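Succinate dehydrogenase (Membrane anchor subunit) (PDB 7D6V) probably anchors a succinate dehydrogenase in the mycobacterial membrane and carries electrons from succinate oxidation through an embedded Rieske-type iron-sulfur cluster to quinone. Local coordinates at residues F45-Y48 / A49-A53; G91-P94 / W95-M99; F183-L187 / G188-L192; Y227-W230 / T231-K235. All coordinates share one frame; numbering follows the deposited sequence.

All four contacts are local, each within one unbroken run of residues, so none closes a long loop and none nests within or crosses another; along the chain they simply follow in series. Contact 1 lies on helix 33-55, and contact 2 in the long loop between strand 66-67 and helix 104-112. These two touch, with Ala53 O against Pro98 CB at 3.9 Å. Contact 3 starts helix 188-204, which, like helix 33-55, packs on helix 240-264. Contact 4, on helix 224-237, sits about 34 Å from contact 1, centre to centre, across the middle of the chain, and meets the iron-sulfur subunit.

Contact 1 (F45-Y48 / A49-A53); sequences FVIY and ATIRA. With PEV ((1S)-2-{[(2-aminoethoxy)(hydroxy)phosphoryl]oxy}-1-[(palmitoyloxy)methyl]ethyl stearate), chain I.
Residues 45-48 and 49-53 are consecutive turns of one regular alpha helix, in which Ala49, Thr50, Ile51 and Arg52 each donate N-H to the carbonyl four residues back; Ile51 N to Ile47 O, at 3.0 Å, is typical. The first torsion of Thr50 (chi1 -42°) puts its hydroxyl opposite its own carbonyl carbon, leaning back along the helix toward Val46 O as a second donor, although the 2.5 Å between Thr50 OG1 and Val46 O is too short to be relied on. On the next flank Ile47 and Ile51 lie side by side, CG2 of the former 3.8 Å from CD1 of the latter. Tyr48 and Arg52 also run alongside each other, and Arg52 CG sits over one face of the phenol, 4.0 Å from the centroid of the Tyr48 ring, in a CH-pi contact. Bends at chi2 and chi3 then carry the guanidinium past the ring, its plane tilted 48° from it, to a salt bridge with Asp255 of helix 240-264 and to the carbonyl oxygens of Ser57 and Ala58. All three guanidinium nitrogens are thereby satisfied. Phe45 places one ring face beneath the methyl of Ala49, with CZ 4.3 Å from Ala49 CB, while its CE2 meets C48, the last carbon of the lipid's stearoyl chain, at 3.6 Å. Leu248 and Val252 also touch this ring. The helix thus offers an apolar flank to the lipid tail and joins helix 240-264 through Arg52, consistent with the helical bundle of a membrane anchor subunit.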
loop_
_atom_site.group_PDB
_atom_site.type_symbol
_atom_site.label_atom_id
_atom_site.label_comp_id
_atom_site.label_asym_id
_atom_site.label_seq_id
_atom_site.Cartn_x
_atom_site.Cartn_y
_atom_site.Cartn_z
ATOM N N PHE C 45 -14.620 21.321 34.449
ATOM C CA PHE C 45 -15.944 20.713 34.486
ATOM C C PHE C 45 -16.183 19.982 35.798
ATOM O O PHE C 45 -17.266 20.087 36.380
ATOM C CB PHE C 45 -16.157 19.755 33.318
ATOM C CG PHE C 45 -17.477 19.044 33.381
ATOM C CD1 PHE C 45 -18.639 19.687 33.002
ATOM C CD2 PHE C 45 -17.562 17.751 33.865
ATOM C CE1 PHE C 45 -19.857 19.047 33.080
ATOM C CE2 PHE C 45 -18.776 17.108 33.947
ATOM C CZ PHE C 45 -19.925 17.755 33.552
ATOM N N VAL C 46 -15.191 19.230 36.279
ATOM C CA VAL C 46 -15.384 18.461 37.505
ATOM C C VAL C 46 -15.613 19.391 38.689
ATOM O O VAL C 46 -16.508 19.161 39.511
ATOM C CB VAL C 46 -14.191 17.517 37.742
ATOM C CG1 VAL C 46 -14.262 16.912 39.129
ATOM C CG2 VAL C 46 -14.178 16.422 36.697
ATOM N N ILE C 47 -14.825 20.463 38.785
ATOM C CA ILE C 47 -14.977 21.401 39.895
ATOM C C ILE C 47 -16.362 22.031 39.871
ATOM O O ILE C 47 -17.079 22.042 40.886
ATOM C CB ILE C 47 -13.870 22.469 39.844
ATOM C CG1 ILE C 47 -12.523 21.859 40.226
ATOM C CG2 ILE C 47 -14.204 23.632 40.757
ATOM C CD1 ILE C 47 -11.335 22.681 39.785
ATOM N N TYR C 48 -16.767 22.558 38.711
ATOM C CA TYR C 48 -18.066 23.216 38.625
ATOM C C TYR C 48 -19.192 22.240 38.933
ATOM O O TYR C 48 -20.122 22.564 39.681
ATOM C CB TYR C 48 -18.258 23.838 37.242
ATOM C CG TYR C 48 -19.587 24.540 37.077
ATOM C CD1 TYR C 48 -19.751 25.856 37.477
ATOM C CD2 TYR C 48 -20.680 23.885 36.528
ATOM C CE1 TYR C 48 -20.962 26.498 37.333
ATOM C CE2 TYR C 48 -21.892 24.520 36.382
ATOM C CZ TYR C 48 -22.028 25.825 36.784
ATOM O OH TYR C 48 -23.237 26.458 36.639
ATOM N N ALA C 49 -19.123 21.035 38.364
ATOM C CA ALA C 49 -20.190 20.064 38.552
ATOM C C ALA C 49 -20.307 19.650 40.008
ATOM O O ALA C 49 -21.416 19.564 40.542
ATOM C CB ALA C 49 -19.951 18.845 37.663
ATOM N N THR C 50 -19.178 19.402 40.675
ATOM C CA THR C 50 -19.225 19.010 42.078
ATOM C C THR C 50 -19.820 20.118 42.937
ATOM O O THR C 50 -20.728 19.875 43.746
ATOM C CB THR C 50 -17.824 18.652 42.564
ATOM O OG1 THR C 50 -17.155 17.885 41.558
ATOM C CG2 THR C 50 -17.898 17.845 43.846
ATOM N N ILE C 51 -19.331 21.349 42.764
ATOM C CA ILE C 51 -19.823 22.452 43.584
ATOM C C ILE C 51 -21.319 22.649 43.368
ATOM O O ILE C 51 -22.093 22.770 44.326
ATOM C CB ILE C 51 -19.035 23.740 43.288
ATOM C CG1 ILE C 51 -17.569 23.572 43.683
ATOM C CG2 ILE C 51 -19.647 24.914 44.024
ATOM C CD1 ILE C 51 -16.708 24.769 43.342
ATOM N N ARG C 52 -21.756 22.661 42.106
ATOM C CA ARG C 52 -23.159 22.934 41.830
ATOM C C ARG C 52 -24.058 21.782 42.254
ATOM O O ARG C 52 -25.185 22.016 42.702
ATOM C CB ARG C 52 -23.351 23.248 40.349
ATOM C CG ARG C 52 -23.267 24.725 40.040
ATOM C CD ARG C 52 -24.316 25.495 40.815
ATOM N NE ARG C 52 -25.649 25.284 40.268
ATOM C CZ ARG C 52 -26.775 25.606 40.893
ATOM N NH1 ARG C 52 -26.733 26.157 42.096
ATOM N NH2 ARG C 52 -27.941 25.374 40.313
ATOM N N ALA C 53 -23.585 20.541 42.131
ATOM C CA ALA C 53 -24.385 19.399 42.543
ATOM C C ALA C 53 -24.545 19.338 44.052
ATOM O O ALA C 53 -25.592 18.905 44.543
ATOM C CB ALA C 53 -23.757 18.107 42.026
HETATM C C48 PEV I . -17.011 14.690 32.027
HETATM C C47 PEV I . -16.858 14.075 33.413
HETATM C C46 PEV I . -15.924 12.873 33.369
HETATM C C45 PEV I . -14.470 13.325 33.356
HETATM C C44 PEV I . -13.567 12.341 34.089
HETATM C C43 PEV I . -12.100 12.554 33.742
HETATM C C42 PEV I . -11.220 12.351 34.965
HETATM C C41 PEV I . -10.518 11.004 34.915
HETATM C C40 PEV I . -9.267 10.993 35.777
HETATM C C39 PEV I . -9.184 9.712 36.588
HETATM C C38 PEV I . -8.682 8.573 35.712
HETATM C C37 PEV I . -7.162 8.507 35.721
HETATM C C36 PEV I . -6.676 7.099 36.016
HETATM C C35 PEV I . -6.323 6.362 34.732
HETATM C C34 PEV I . -5.264 5.305 35.000
HETATM C C33 PEV I . -5.647 4.439 36.188
HETATM C C32 PEV I . -4.408 3.853 36.845
HETATM C C31 PEV I . -4.103 2.473 36.289
HETATM O O31 PEV I . -3.794 2.349 35.154
HETATM O O2 PEV I . -4.181 1.358 37.120
HETATM C C2 PEV I . -2.936 0.778 37.361
HETATM C C1 PEV I . -2.779 -0.422 36.438
HETATM O O3P PEV I . -2.142 0.006 35.269
HETATM P P PEV I . -0.679 -0.643 34.882
HETATM O O1P PEV I . 0.415 0.050 35.654
HETATM O O2P PEV I . -0.439 -0.485 33.403
HETATM O O4P PEV I . -0.686 -2.238 35.289
HETATM C C4 PEV I . -0.060 -2.628 36.477
HETATM C C5 PEV I . -0.885 -3.749 37.104
HETATM N N6 PEV I . -0.611 -3.842 38.525
HETATM C C3 PEV I . -2.859 0.346 38.822
HETATM O O3 PEV I . -3.299 1.423 39.599
HETATM C C11 PEV I . -4.527 1.213 40.235
HETATM O O11 PEV I . -4.647 0.340 41.023
HETATM C C12 PEV I . -5.720 2.103 39.902
HETATM C C13 PEV I . -6.426 2.609 41.157
HETATM C C14 PEV I . -7.262 3.854 40.880
HETATM C C15 PEV I . -8.156 3.693 39.654
HETATM C C16 PEV I . -9.628 3.873 40.011
HETATM C C17 PEV I . -10.429 4.646 38.965
HETATM C C18 PEV I . -9.615 5.036 37.731
HETATM C C19 PEV I . -10.235 4.545 36.423
HETATM C C20 PEV I . -11.431 3.616 36.630
HETATM C C21 PEV I . -12.316 3.543 35.390
HETATM C C22 PEV I . -13.728 3.061 35.713
HETATM C C23 PEV I . -13.916 1.558 35.524
HETATM C C24 PEV I . -14.830 0.988 36.602
HETATM C C25 PEV I . -16.304 1.221 36.288
HETATM C C26 PEV I . -17.000 2.019 37.386
#

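Contact 2 (G91-P94 / W95-M99); sequences GDLP and WFIPM
Leu93 and Ile97 meet where the chain folds back on itself, their side chains running at about a right angle to each other. CD1 of Leu93 lies 3.9 Å from CG2 of Ile97, and its CD2 is nearly as near to the same methyl. The CD1 branch continues past Ile97 to the backbone of Pro98 and Met99, with Pro98 O 3.4 Å from Leu93 CD1, and ends loosely beside CG of Met99. Pro94 packs through its CD and CG: CD lies against CG1 of Ile97 at 3.8 Å, and CG approaches CE2 of Phe96 at 4.0 Å. Two different carbons of Ile97 are thus used, CG2 for Leu93 and CG1 for Pro94. The Ile97 CG1 branch also lies over one face of the Phe96 ring, toward its rim. An inverse gamma turn centred on Pro94, followed by Trp95 with a positive phi, turns the chain back, so that Leu93 CA and Ile97 CA are 5.8 Å apart. The backbone angles of Pro94 (-92°/73°) let Leu93 O accept a weak hydrogen bond from Trp95 N at 3.3 Å. The chain here forms part of the long irregular loop between strand 66-67 and helix 104-112. Farther out, the start of this turn is fastened at Gly91, whose O accepts from the hydroxyls of Ser76 and Thr77. At the other end Met99 packs on Tyr59, Tyr71 and Cys79.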
loop_
_atom_site.group_PDB
_atom_site.type_symbol
_atom_site.label_atom_id
_atom_site.label_comp_id
_atom_site.label_asym_id
_atom_site.label_seq_id
_atom_site.Cartn_x
_atom_site.Cartn_y
_atom_site.Cartn_z
ATOM N N GLY C 91 -36.895 10.726 52.241
ATOM C CA GLY C 91 -36.544 11.567 53.376
ATOM C C GLY C 91 -35.883 12.908 53.128
ATOM O O GLY C 91 -36.339 13.701 52.300
ATOM N N ASP C 92 -34.801 13.168 53.863
ATOM C CA ASP C 92 -34.030 14.400 53.760
ATOM C C ASP C 92 -32.549 14.058 53.722
ATOM O O ASP C 92 -32.092 13.174 54.452
ATOM C CB ASP C 92 -34.322 15.340 54.932
ATOM C CG ASP C 92 -35.803 15.438 55.246
ATOM O OD1 ASP C 92 -36.535 16.109 54.487
ATOM O OD2 ASP C 92 -36.236 14.845 56.256
ATOM N N LEU C 93 -31.798 14.766 52.879
ATOM C CA LEU C 93 -30.442 14.267 52.683
ATOM C C LEU C 93 -29.442 15.020 53.555
ATOM O O LEU C 93 -29.567 16.236 53.738
ATOM C CB LEU C 93 -30.036 14.393 51.215
ATOM C CG LEU C 93 -31.012 13.749 50.228
ATOM C CD1 LEU C 93 -30.558 13.958 48.794
ATOM C CD2 LEU C 93 -31.192 12.269 50.531
ATOM N N PRO C 94 -28.451 14.305 54.103
ATOM C CA PRO C 94 -27.477 14.891 55.050
ATOM C C PRO C 94 -26.206 15.441 54.408
ATOM O O PRO C 94 -25.142 14.830 54.450
ATOM C CB PRO C 94 -27.185 13.706 55.971
ATOM C CG PRO C 94 -27.239 12.531 55.045
ATOM C CD PRO C 94 -28.273 12.849 53.983
ATOM N N TRP C 95 -26.318 16.575 53.721
ATOM C CA TRP C 95 -25.197 17.472 53.430
ATOM C C TRP C 95 -24.095 16.865 52.567
ATOM O O TRP C 95 -23.232 17.596 52.072
ATOM C CB TRP C 95 -24.586 18.017 54.736
ATOM C CG TRP C 95 -23.538 17.144 55.414
ATOM C CD1 TRP C 95 -23.750 16.254 56.430
ATOM C CD2 TRP C 95 -22.124 17.109 55.147
ATOM N NE1 TRP C 95 -22.571 15.656 56.794
ATOM C CE2 TRP C 95 -21.558 16.165 56.025
ATOM C CE3 TRP C 95 -21.287 17.779 54.251
ATOM C CZ2 TRP C 95 -20.195 15.873 56.029
ATOM C CZ3 TRP C 95 -19.937 17.484 54.255
ATOM C CH2 TRP C 95 -19.405 16.542 55.138
ATOM N N PHE C 96 -24.129 15.553 52.324
ATOM C CA PHE C 96 -23.139 14.942 51.449
ATOM C C PHE C 96 -23.754 13.962 50.468
ATOM O O PHE C 96 -23.024 13.399 49.647
ATOM C CB PHE C 96 -22.016 14.248 52.256
ATOM C CG PHE C 96 -22.444 13.003 52.986
ATOM C CD1 PHE C 96 -22.367 11.761 52.374
ATOM C CD2 PHE C 96 -22.866 13.066 54.300
ATOM C CE1 PHE C 96 -22.744 10.616 53.050
ATOM C CE2 PHE C 96 -23.247 11.928 54.979
ATOM C CZ PHE C 96 -23.184 10.700 54.354
ATOM N N ILE C 97 -25.059 13.735 50.529
ATOM C CA ILE C 97 -25.793 13.078 49.456
ATOM C C ILE C 97 -26.334 14.170 48.540
ATOM O O ILE C 97 -27.124 15.009 49.002
ATOM C CB ILE C 97 -26.930 12.208 50.005
ATOM C CG1 ILE C 97 -26.390 11.245 51.062
ATOM C CG2 ILE C 97 -27.608 11.445 48.882
ATOM C CD1 ILE C 97 -25.292 10.348 50.553
ATOM N N PRO C 98 -25.925 14.222 47.278
ATOM C CA PRO C 98 -26.491 15.220 46.371
ATOM C C PRO C 98 -27.953 14.924 46.093
ATOM O O PRO C 98 -28.404 13.779 46.165
ATOM C CB PRO C 98 -25.636 15.077 45.107
ATOM C CG PRO C 98 -25.131 13.684 45.154
ATOM C CD PRO C 98 -24.978 13.322 46.601
ATOM N N MET C 99 -28.702 15.981 45.780
ATOM C CA MET C 99 -30.131 15.821 45.542
ATOM C C MET C 99 -30.419 14.934 44.338
ATOM O O MET C 99 -31.531 14.411 44.221
ATOM C CB MET C 99 -30.788 17.188 45.368
ATOM C CG MET C 99 -31.446 17.708 46.633
ATOM S SD MET C 99 -32.656 18.996 46.313
ATOM C CE MET C 99 -32.811 19.721 47.940
#

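Contact 3 (F183-L187 / G188-L192)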
loop_
_atom_site.group_PDB
_atom_site.type_symbol
_atom_site.label_atom_id
_atom_site.label_comp_id
_atom_site.label_asym_id
_atom_site.label_seq_id
_atom_site.Cartn_x
_atom_site.Cartn_y
_atom_site.Cartn_z
ATOM N N PHE C 183 -49.270 27.654 28.947
ATOM C CA PHE C 183 -48.142 27.434 28.058
ATOM C C PHE C 183 -47.187 28.624 28.101
ATOM O O PHE C 183 -47.597 29.773 28.285
ATOM C CB PHE C 183 -48.637 27.194 26.635
ATOM C CG PHE C 183 -47.549 26.861 25.663
ATOM C CD1 PHE C 183 -47.203 27.749 24.662
ATOM C CD2 PHE C 183 -46.868 25.661 25.750
ATOM C CE1 PHE C 183 -46.203 27.447 23.772
ATOM C CE2 PHE C 183 -45.867 25.358 24.858
ATOM C CZ PHE C 183 -45.535 26.252 23.868
ATOM N N GLY C 184 -45.903 28.337 27.936
ATOM C CA GLY C 184 -44.885 29.362 28.060
ATOM C C GLY C 184 -43.654 29.019 27.258
ATOM O O GLY C 184 -43.349 27.846 27.022
ATOM N N PHE C 185 -42.937 30.061 26.839
ATOM C CA PHE C 185 -41.730 29.923 26.031
ATOM C C PHE C 185 -40.812 31.078 26.405
ATOM O O PHE C 185 -41.187 32.238 26.227
ATOM C CB PHE C 185 -42.088 29.945 24.544
ATOM C CG PHE C 185 -40.941 29.652 23.628
ATOM C CD1 PHE C 185 -39.911 28.822 24.024
ATOM C CD2 PHE C 185 -40.907 30.194 22.357
ATOM C CE1 PHE C 185 -38.866 28.547 23.176
ATOM C CE2 PHE C 185 -39.863 29.924 21.505
ATOM C CZ PHE C 185 -38.840 29.100 21.915
ATOM N N GLY C 186 -39.641 30.780 26.965
ATOM C CA GLY C 186 -38.871 31.845 27.584
ATOM C C GLY C 186 -37.357 31.844 27.514
ATOM O O GLY C 186 -36.717 32.366 28.430
ATOM N N LEU C 187 -36.775 31.223 26.491
ATOM C CA LEU C 187 -35.330 31.129 26.275
ATOM C C LEU C 187 -34.644 30.188 27.258
ATOM O O LEU C 187 -33.625 29.572 26.924
ATOM C CB LEU C 187 -34.674 32.511 26.374
ATOM C CG LEU C 187 -33.159 32.587 26.190
ATOM C CD1 LEU C 187 -32.754 32.155 24.791
ATOM C CD2 LEU C 187 -32.642 33.971 26.515
ATOM N N GLY C 188 -35.282 29.931 28.397
ATOM C CA GLY C 188 -34.860 28.810 29.210
ATOM C C GLY C 188 -35.274 27.519 28.549
ATOM O O GLY C 188 -34.554 26.520 28.596
ATOM N N ASN C 189 -36.427 27.547 27.879
ATOM C CA ASN C 189 -36.830 26.441 27.029
ATOM C C ASN C 189 -35.821 26.220 25.915
ATOM O O ASN C 189 -35.475 25.079 25.605
ATOM C CB ASN C 189 -38.218 26.712 26.458
ATOM C CG ASN C 189 -39.291 26.712 27.522
ATOM O OD1 ASN C 189 -39.973 27.709 27.733
ATOM N ND2 ASN C 189 -39.439 25.588 28.206
ATOM N N VAL C 190 -35.326 27.300 25.311
ATOM C CA VAL C 190 -34.361 27.162 24.224
ATOM C C VAL C 190 -33.083 26.508 24.730
ATOM O O VAL C 190 -32.573 25.553 24.131
ATOM C CB VAL C 190 -34.078 28.531 23.583
ATOM C CG1 VAL C 190 -33.131 28.376 22.413
ATOM C CG2 VAL C 190 -35.372 29.182 23.142
ATOM N N ILE C 191 -32.556 27.000 25.855
ATOM C CA ILE C 191 -31.314 26.450 26.391
ATOM C C ILE C 191 -31.496 24.986 26.780
ATOM O O ILE C 191 -30.684 24.124 26.419
ATOM C CB ILE C 191 -30.822 27.300 27.576
ATOM C CG1 ILE C 191 -30.611 28.743 27.124
ATOM C CG2 ILE C 191 -29.536 26.734 28.148
ATOM C CD1 ILE C 191 -30.280 29.690 28.234
ATOM N N LEU C 192 -32.576 24.679 27.508
ATOM C CA LEU C 192 -32.821 23.309 27.948
ATOM C C LEU C 192 -33.013 22.364 26.768
ATOM O O LEU C 192 -32.467 21.255 26.760
ATOM C CB LEU C 192 -34.044 23.265 28.861
ATOM C CG LEU C 192 -33.874 23.689 30.316
ATOM C CD1 LEU C 192 -35.224 23.946 30.953
ATOM C CD2 LEU C 192 -33.126 22.624 31.086
#
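The first turn of helix 188-204 begins at Leu187, its N-cap residue, and the loop leading into it folds against the side chains of Asn189 and Val190. Asn189 makes the main polar link: Gly186 N donates to Asn189 OD1 at 3.2 Å, lying in the plane of the amide on a lone pair, though the N-H itself is bent (138°). Asn189 holds CG opposite its own carbonyl carbon (chi1 -67°), which swings the amide back toward the incoming loop, while ND2 donates to its strongest partner, Ala176 O, just beyond helix 155-175. Helical bonding opens with Ile191 N donating to Leu187 O at 3.0 Å, and a weak bond joins Gly188 N to Gly186 O across Leu187. Phe185 packs beside the Asn189 link. The edge of its ring meets CB of Asn189, with CD1 at 3.6 Å from that carbon and the ring plane 35° from the amide. One position farther round, Phe185 CE1 touches CG2 of Val190 at 3.6 Å, and Val190 is also met by Leu187, whose CD1 is 4.0 Å from Val190 CB. Arg270 places its charge on the Phe185 ring in a cation-pi contact, and the Ser267 hydroxyl is hydrogen-bonded to Gly186 O, so residues near the C terminus reinforce the same loop. The two bonds of Asn189 probably fix the rotation of its buried amide, OD1 facing Gly186 N and ND2 facing Ala176 O, which ties the start of this helix to the end of the preceding one.

Contact 4 (Y227-W230 / T231-K235); sequences YWIW and TQVSK
Residues 227-230 and 231-235 form successive turns of helix 224-237, held by the usual i to i+4 bonds, among them Val233 N to Ile229 O at 2.9 Å. Two of the carbonyls are gripped twice. Tyr227 O accepts both Thr231 N and Thr231 OG1, the latter at 3.0 Å, from opposite faces of the carbonyl plane; Trp230 O is used likewise by Ser234 N and by Ser234 OG at 2.7 Å. With chi1 of -58°, Ser234 has its hydroxyl opposite its own carbonyl carbon, turned back toward the preceding turn. The same oxygen stands over the centre of the Trp230 indole, 3.5 Å from CE2 of that ring. Thr231 OG1 similarly lies above one face of the Tyr227 phenol, displaced toward its rim, with CE1 of Tyr227 3.8 Å away. On another flank CG2 of Ile229 and CG2 of Val233 pack loosely at 4.2 Å. The Gln232 amide lies over the Trp228 indole, but its placement is doubtful because NE2 crowds a backbone oxygen. Phe220 meets the rings of both Tyr227 and Trp230, which also pack on Glu134 and Arg138, respectively, of the iron-sulfur subunit. Ser234 OG gives its proton to its own helix and accepts from Arg210 NE of helix 207-215, so one hydroxyl, roofed by an indole, links two helices beside that subunit.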
loop_
_atom_site.group_PDB
_atom_site.type_symbol
_atom_site.label_atom_id
_atom_site.label_comp_id
_atom_site.label_asym_id
_atom_site.label_seq_id
_atom_site.Cartn_x
_atom_site.Cartn_y
_atom_site.Cartn_z
ATOM N N TYR C 227 -28.833 -2.042 9.143
ATOM C CA TYR C 227 -27.779 -1.462 8.315
ATOM C C TYR C 227 -27.933 0.051 8.202
ATOM O O TYR C 227 -26.953 0.794 8.327
ATOM C CB TYR C 227 -27.789 -2.106 6.931
ATOM C CG TYR C 227 -26.720 -1.575 6.005
ATOM C CD1 TYR C 227 -25.408 -1.454 6.430
ATOM C CD2 TYR C 227 -27.025 -1.193 4.710
ATOM C CE1 TYR C 227 -24.432 -0.971 5.595
ATOM C CE2 TYR C 227 -26.053 -0.709 3.867
ATOM C CZ TYR C 227 -24.758 -0.600 4.314
ATOM O OH TYR C 227 -23.783 -0.115 3.475
ATOM N N TRP C 228 -29.157 0.525 7.967
ATOM C CA TRP C 228 -29.404 1.961 7.896
ATOM C C TRP C 228 -29.106 2.634 9.231
ATOM O O TRP C 228 -28.463 3.698 9.282
ATOM C CB TRP C 228 -30.855 2.204 7.473
ATOM C CG TRP C 228 -31.211 3.634 7.235
ATOM C CD1 TRP C 228 -31.098 4.321 6.065
ATOM C CD2 TRP C 228 -31.753 4.552 8.190
ATOM N NE1 TRP C 228 -31.528 5.613 6.231
ATOM C CE2 TRP C 228 -31.934 5.782 7.528
ATOM C CE3 TRP C 228 -32.093 4.458 9.542
ATOM C CZ2 TRP C 228 -32.443 6.905 8.170
ATOM C CZ3 TRP C 228 -32.600 5.573 10.175
ATOM C CH2 TRP C 228 -32.770 6.781 9.490
ATOM N N ILE C 229 -29.550 2.013 10.326
ATOM C CA ILE C 229 -29.279 2.569 11.647
ATOM C C ILE C 229 -27.780 2.636 11.899
ATOM O O ILE C 229 -27.267 3.633 12.417
ATOM C CB ILE C 229 -30.003 1.752 12.731
ATOM C CG1 ILE C 229 -31.510 1.779 12.491
ATOM C CG2 ILE C 229 -29.676 2.295 14.106
ATOM C CD1 ILE C 229 -32.288 0.900 13.435
ATOM N N TRP C 230 -27.054 1.578 11.534
ATOM C CA TRP C 230 -25.613 1.546 11.742
ATOM C C TRP C 230 -24.908 2.606 10.907
ATOM O O TRP C 230 -23.945 3.223 11.368
ATOM C CB TRP C 230 -25.081 0.150 11.417
ATOM C CG TRP C 230 -23.608 0.010 11.570
ATOM C CD1 TRP C 230 -22.922 -0.207 12.724
ATOM C CD2 TRP C 230 -22.631 0.079 10.529
ATOM N NE1 TRP C 230 -21.577 -0.279 12.468
ATOM C CE2 TRP C 230 -21.372 -0.105 11.125
ATOM C CE3 TRP C 230 -22.700 0.280 9.147
ATOM C CZ2 TRP C 230 -20.194 -0.096 10.391
ATOM C CZ3 TRP C 230 -21.529 0.289 8.423
ATOM C CH2 TRP C 230 -20.293 0.102 9.044
ATOM N N THR C 231 -25.374 2.835 9.678
ATOM C CA THR C 231 -24.762 3.859 8.835
ATOM C C THR C 231 -24.911 5.245 9.453
ATOM O O THR C 231 -23.939 6.009 9.550
ATOM C CB THR C 231 -25.383 3.820 7.440
ATOM O OG1 THR C 231 -25.111 2.553 6.831
ATOM C CG2 THR C 231 -24.811 4.923 6.570
ATOM N N GLN C 232 -26.127 5.589 9.884
ATOM C CA GLN C 232 -26.322 6.891 10.521
ATOM C C GLN C 232 -25.558 7.007 11.837
ATOM O O GLN C 232 -24.970 8.058 12.130
ATOM C CB GLN C 232 -27.812 7.163 10.711
ATOM C CG GLN C 232 -28.480 7.764 9.487
ATOM C CD GLN C 232 -28.378 6.898 8.257
ATOM O OE1 GLN C 232 -27.776 7.294 7.261
ATOM N NE2 GLN C 232 -28.935 5.702 8.325
ATOM N N VAL C 233 -25.543 5.943 12.639
ATOM C CA VAL C 233 -24.823 5.990 13.905
ATOM C C VAL C 233 -23.324 6.123 13.671
ATOM O O VAL C 233 -22.634 6.791 14.441
ATOM C CB VAL C 233 -25.173 4.758 14.760
ATOM C CG1 VAL C 233 -24.199 4.598 15.906
ATOM C CG2 VAL C 233 -26.586 4.883 15.295
ATOM N N SER C 234 -22.794 5.511 12.612
ATOM C CA SER C 234 -21.378 5.664 12.294
ATOM C C SER C 234 -21.063 7.085 11.847
ATOM O O SER C 234 -20.019 7.645 12.214
ATOM C CB SER C 234 -20.976 4.662 11.216
ATOM O OG SER C 234 -21.229 3.336 11.634
ATOM N N LYS C 235 -21.951 7.680 11.046
ATOM C CA LYS C 235 -21.767 9.079 10.674
ATOM C C LYS C 235 -21.729 9.971 11.908
ATOM O O LYS C 235 -20.914 10.895 11.989
ATOM C CB LYS C 235 -22.870 9.529 9.719
ATOM C CG LYS C 235 -22.511 9.386 8.255
ATOM C CD LYS C 235 -23.637 8.761 7.455
ATOM C CE LYS C 235 -24.933 9.529 7.621
ATOM N NZ LYS C 235 -26.052 8.875 6.892
#